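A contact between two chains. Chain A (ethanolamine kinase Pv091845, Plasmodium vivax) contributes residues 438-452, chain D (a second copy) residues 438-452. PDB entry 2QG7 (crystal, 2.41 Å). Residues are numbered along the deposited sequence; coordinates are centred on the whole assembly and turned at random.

Chain A, residues 438-452: FINYGMTRLTASCLP
Chain D, residues 438-452: FINYGMTRLTASCLP

Two copies of one helix, running from 438 through Thr447 in each chain, pack with N-to-C directions 142° apart and axes 10.0 Å apart at closest approach, burying 571 Å² without a direct hydrogen bond between them. The register pairs A:Asn440 with D:Thr444 (CA-CA 6.9 Å) and A:Thr444 with D:Asn440 (CA-CA 6.8 Å). Along chain D, D:Ile439 (m, m) points toward chain A, its CG2 3.7 Å from A:Thr447 CG2 and 3.9 Å from A:Leu451 CD2. D:Asn440 (chi1 -88°) leaves sideways, but its end reaches in over A:Thr447. D:Tyr441 (t) lies out of reach and accepts a bond from D:Arg445 NH2 to its OH (2.9 Å). D:Met443 (m, m, m) points toward chain A; its flexible, unbranched chain brings CE 3.7 Å from A:Met443 CE, apolar end to apolar end, and CG 3.5 Å from A:Thr447 OG1. D:Thr444 (m) ties OG1 to D:Asn440 O (2.6 Å), while water 1 bridges D:Thr444 O and A:Asn440 OD1, donating 2.8 Å bonds to both. D:Thr447 (m) donates OG1 to D:Met443 O (2.7 Å), so its hydroxyl is buried with a partner on its own helix; the same OG1 lies 3.6 Å from A:Met443 CG, and CG2 lies 3.9 Å from A:Ile439 CG2 and 3.6 Å from A:Asn440 OD1. Beyond the helix, extended D:Leu451 (phi/psi -77/141; m, t) sets CD2 4.0 Å from A:Ile439 CG2, an apolar contact.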

# COMPACT_ATOMS: atom_id res chain seq x y z
N PHE A 438 -2.10 9.81 3.63
CA PHE A 438 -2.13 9.46 5.04
C PHE A 438 -3.05 8.28 5.32
O PHE A 438 -2.72 7.38 6.12
CB PHE A 438 -2.54 10.68 5.86
CG PHE A 438 -1.43 11.70 6.03
CD1 PHE A 438 -1.56 12.99 5.50
CD2 PHE A 438 -0.25 11.36 6.70
CE1 PHE A 438 -0.53 13.90 5.64
CE2 PHE A 438 0.78 12.28 6.85
CZ PHE A 438 0.65 13.55 6.31
N ILE A 439 -4.17 8.25 4.64
CA ILE A 439 -5.18 7.22 4.88
C ILE A 439 -4.70 5.83 4.50
O ILE A 439 -4.89 4.88 5.26
CB ILE A 439 -6.53 7.56 4.19
CG1 ILE A 439 -7.10 8.83 4.82
CG2 ILE A 439 -7.52 6.44 4.34
CD1 ILE A 439 -8.07 9.60 3.94
N ASN A 440 -4.06 5.73 3.34
CA ASN A 440 -3.56 4.47 2.88
C ASN A 440 -2.38 3.98 3.68
O ASN A 440 -2.24 2.77 3.90
CB ASN A 440 -3.15 4.57 1.40
CG ASN A 440 -4.21 4.03 0.49
OD1 ASN A 440 -4.67 2.89 0.66
ND2 ASN A 440 -4.63 4.86 -0.47
N TYR A 441 -1.50 4.91 4.03
CA TYR A 441 -0.36 4.57 4.89
C TYR A 441 -0.82 4.09 6.29
O TYR A 441 -0.35 3.08 6.77
CB TYR A 441 0.63 5.73 4.97
CG TYR A 441 1.87 5.37 5.76
CD1 TYR A 441 2.92 4.69 5.16
CD2 TYR A 441 2.00 5.74 7.11
CE1 TYR A 441 4.06 4.37 5.89
CE2 TYR A 441 3.13 5.41 7.85
CZ TYR A 441 4.15 4.73 7.24
OH TYR A 441 5.28 4.43 7.96
N GLY A 442 -1.78 4.79 6.89
CA GLY A 442 -2.43 4.36 8.13
C GLY A 442 -3.05 2.99 8.08
O GLY A 442 -2.97 2.22 9.02
N MET A 443 -3.70 2.66 6.99
CA MET A 443 -4.35 1.37 6.85
C MET A 443 -3.35 0.28 6.56
O MET A 443 -3.56 -0.87 6.98
CB MET A 443 -5.38 1.42 5.73
CG MET A 443 -6.56 2.25 6.04
SD MET A 443 -7.54 1.64 7.41
CE MET A 443 -8.21 0.09 6.79
N THR A 444 -2.26 0.62 5.87
CA THR A 444 -1.15 -0.33 5.62
C THR A 444 -0.41 -0.68 6.93
O THR A 444 0.00 -1.80 7.11
CB THR A 444 -0.11 0.26 4.65
OG1 THR A 444 -0.79 0.70 3.49
CG2 THR A 444 0.97 -0.73 4.24
N ARG A 445 -0.24 0.32 7.81
CA ARG A 445 0.30 0.09 9.16
C ARG A 445 -0.62 -0.73 10.08
O ARG A 445 -0.18 -1.70 10.68
CB ARG A 445 0.71 1.42 9.79
CG ARG A 445 1.82 2.17 9.06
CD ARG A 445 3.10 1.35 8.85
NE ARG A 445 3.81 0.95 10.09
CZ ARG A 445 4.74 1.67 10.73
NH1 ARG A 445 5.33 1.17 11.79
NH2 ARG A 445 5.09 2.90 10.32
N LEU A 446 -1.89 -0.35 10.19
CA LEU A 446 -2.86 -1.19 10.88
C LEU A 446 -3.05 -2.58 10.33
O LEU A 446 -3.37 -3.49 11.07
CB LEU A 446 -4.22 -0.51 10.92
CG LEU A 446 -4.34 0.72 11.82
CD1 LEU A 446 -5.73 1.24 11.73
CD2 LEU A 446 -3.96 0.40 13.30
N THR A 447 -2.94 -2.76 9.03
CA THR A 447 -2.94 -4.10 8.45
C THR A 447 -1.74 -4.88 8.96
O THR A 447 -1.90 -6.06 9.28
CB THR A 447 -2.89 -4.03 6.89
OG1 THR A 447 -4.07 -3.36 6.43
CG2 THR A 447 -2.86 -5.40 6.27
N ALA A 448 -0.55 -4.25 8.95
CA ALA A 448 0.69 -4.86 9.38
C ALA A 448 0.65 -5.38 10.84
O ALA A 448 1.23 -6.42 11.19
CB ALA A 448 1.83 -3.89 9.20
N SER A 449 -0.04 -4.62 11.68
CA SER A 449 -0.32 -5.03 13.06
C SER A 449 -1.10 -6.38 13.18
O SER A 449 -1.05 -7.04 14.20
CB SER A 449 -0.97 -3.89 13.84
OG SER A 449 -2.32 -3.78 13.49
N CYS A 450 -1.76 -6.79 12.12
CA CYS A 450 -2.58 -8.01 12.11
C CYS A 450 -1.94 -9.13 11.31
O CYS A 450 -2.48 -10.23 11.27
CB CYS A 450 -3.93 -7.75 11.49
SG CYS A 450 -4.95 -6.56 12.35
N LEU A 451 -0.79 -8.84 10.68
CA LEU A 451 -0.15 -9.77 9.75
C LEU A 451 0.62 -10.80 10.54
O LEU A 451 1.31 -10.43 11.47
CB LEU A 451 0.81 -9.05 8.81
CG LEU A 451 0.21 -8.31 7.60
CD1 LEU A 451 1.31 -7.71 6.75
CD2 LEU A 451 -0.60 -9.25 6.75
N PRO A 452 0.54 -12.08 10.16
CA PRO A 452 1.31 -13.12 10.85
C PRO A 452 2.81 -12.84 10.98
O PRO A 452 3.43 -13.25 11.99
CB PRO A 452 1.12 -14.34 9.95
CG PRO A 452 -0.19 -14.12 9.26
CD PRO A 452 -0.27 -12.64 9.05
N PHE D 438 -1.90 -10.70 -1.20
CA PHE D 438 -3.34 -10.65 -1.15
C PHE D 438 -3.97 -9.79 -0.05
O PHE D 438 -4.94 -9.08 -0.32
CB PHE D 438 -3.90 -12.07 -1.05
CG PHE D 438 -3.74 -12.87 -2.32
CD1 PHE D 438 -2.89 -13.97 -2.37
CD2 PHE D 438 -4.46 -12.53 -3.48
CE1 PHE D 438 -2.75 -14.74 -3.56
CE2 PHE D 438 -4.32 -13.28 -4.67
CZ PHE D 438 -3.45 -14.40 -4.70
N ILE D 439 -3.46 -9.87 1.18
CA ILE D 439 -4.04 -9.13 2.33
C ILE D 439 -3.93 -7.61 2.17
O ILE D 439 -4.90 -6.89 2.37
CB ILE D 439 -3.36 -9.53 3.66
CG1 ILE D 439 -3.43 -11.05 3.88
CG2 ILE D 439 -3.91 -8.68 4.84
CD1 ILE D 439 -4.82 -11.66 3.93
N ASN D 440 -2.73 -7.15 1.84
CA ASN D 440 -2.45 -5.77 1.67
C ASN D 440 -3.16 -5.22 0.43
O ASN D 440 -3.64 -4.07 0.44
CB ASN D 440 -0.93 -5.56 1.53
CG ASN D 440 -0.23 -5.36 2.89
OD1 ASN D 440 0.71 -6.08 3.24
ND2 ASN D 440 -0.71 -4.38 3.65
N TYR D 441 -3.17 -6.02 -0.65
CA TYR D 441 -3.85 -5.61 -1.86
C TYR D 441 -5.33 -5.53 -1.60
O TYR D 441 -5.95 -4.59 -2.06
CB TYR D 441 -3.56 -6.54 -3.05
CG TYR D 441 -4.31 -6.15 -4.30
CD1 TYR D 441 -3.88 -5.08 -5.08
CD2 TYR D 441 -5.46 -6.85 -4.70
CE1 TYR D 441 -4.55 -4.72 -6.22
CE2 TYR D 441 -6.14 -6.48 -5.85
CZ TYR D 441 -5.68 -5.43 -6.61
OH TYR D 441 -6.36 -5.04 -7.77
N GLY D 442 -5.88 -6.50 -0.87
CA GLY D 442 -7.30 -6.53 -0.46
C GLY D 442 -7.73 -5.34 0.37
O GLY D 442 -8.81 -4.76 0.15
N MET D 443 -6.88 -4.94 1.30
CA MET D 443 -7.12 -3.84 2.23
C MET D 443 -7.00 -2.51 1.55
O MET D 443 -7.72 -1.61 1.88
CB MET D 443 -6.15 -3.90 3.44
CG MET D 443 -6.39 -5.07 4.37
SD MET D 443 -8.10 -5.06 5.04
CE MET D 443 -8.09 -3.56 6.04
N THR D 444 -6.06 -2.40 0.63
CA THR D 444 -5.91 -1.22 -0.20
C THR D 444 -7.14 -0.98 -1.10
O THR D 444 -7.57 0.18 -1.22
CB THR D 444 -4.64 -1.30 -1.09
OG1 THR D 444 -3.50 -1.62 -0.27
CG2 THR D 444 -4.39 0.03 -1.81
N ARG D 445 -7.69 -2.04 -1.72
CA ARG D 445 -8.93 -1.93 -2.50
C ARG D 445 -10.11 -1.51 -1.62
O ARG D 445 -10.87 -0.65 -2.02
CB ARG D 445 -9.31 -3.22 -3.27
CG ARG D 445 -8.33 -3.70 -4.29
CD ARG D 445 -7.93 -2.63 -5.29
NE ARG D 445 -9.09 -2.14 -6.06
CZ ARG D 445 -9.55 -2.68 -7.19
NH1 ARG D 445 -10.59 -2.13 -7.77
NH2 ARG D 445 -8.97 -3.76 -7.75
N LEU D 446 -10.27 -2.15 -0.46
CA LEU D 446 -11.32 -1.80 0.49
C LEU D 446 -11.20 -0.39 1.02
O LEU D 446 -12.22 0.23 1.27
CB LEU D 446 -11.36 -2.76 1.67
CG LEU D 446 -11.99 -4.13 1.39
CD1 LEU D 446 -12.08 -4.96 2.69
CD2 LEU D 446 -13.39 -4.07 0.70
N THR D 447 -9.96 0.11 1.20
CA THR D 447 -9.68 1.48 1.60
C THR D 447 -10.16 2.43 0.49
O THR D 447 -10.75 3.48 0.77
CB THR D 447 -8.14 1.70 1.89
OG1 THR D 447 -7.70 0.84 2.95
CG2 THR D 447 -7.82 3.10 2.31
N ALA D 448 -9.84 2.08 -0.77
CA ALA D 448 -10.27 2.83 -1.95
C ALA D 448 -11.79 2.98 -2.06
O ALA D 448 -12.24 3.98 -2.58
CB ALA D 448 -9.71 2.23 -3.21
N SER D 449 -12.55 2.01 -1.57
CA SER D 449 -13.98 2.10 -1.57
C SER D 449 -14.52 3.14 -0.59
O SER D 449 -15.63 3.64 -0.77
CB SER D 449 -14.60 0.75 -1.26
OG SER D 449 -14.40 0.41 0.10
N CYS D 450 -13.74 3.49 0.43
CA CYS D 450 -14.10 4.55 1.38
C CYS D 450 -13.48 5.87 1.03
O CYS D 450 -13.79 6.86 1.69
CB CYS D 450 -13.65 4.16 2.80
SG CYS D 450 -14.36 2.62 3.35
N LEU D 451 -12.60 5.93 0.03
CA LEU D 451 -11.87 7.17 -0.22
C LEU D 451 -12.72 8.22 -0.94
O LEU D 451 -13.50 7.87 -1.80
CB LEU D 451 -10.60 6.95 -1.03
CG LEU D 451 -9.35 6.33 -0.42
CD1 LEU D 451 -8.35 6.10 -1.53
CD2 LEU D 451 -8.73 7.22 0.65
N PRO D 452 -12.57 9.51 -0.56
CA PRO D 452 -13.29 10.64 -1.16
C PRO D 452 -13.19 10.73 -2.68
O PRO D 452 -14.20 11.00 -3.35
CB PRO D 452 -12.61 11.85 -0.51
CG PRO D 452 -12.27 11.36 0.86
CD PRO D 452 -11.69 10.00 0.54
O HOH W 1 -6.45 2.71 -1.55
O HOH W 2 -4.23 0.65 2.21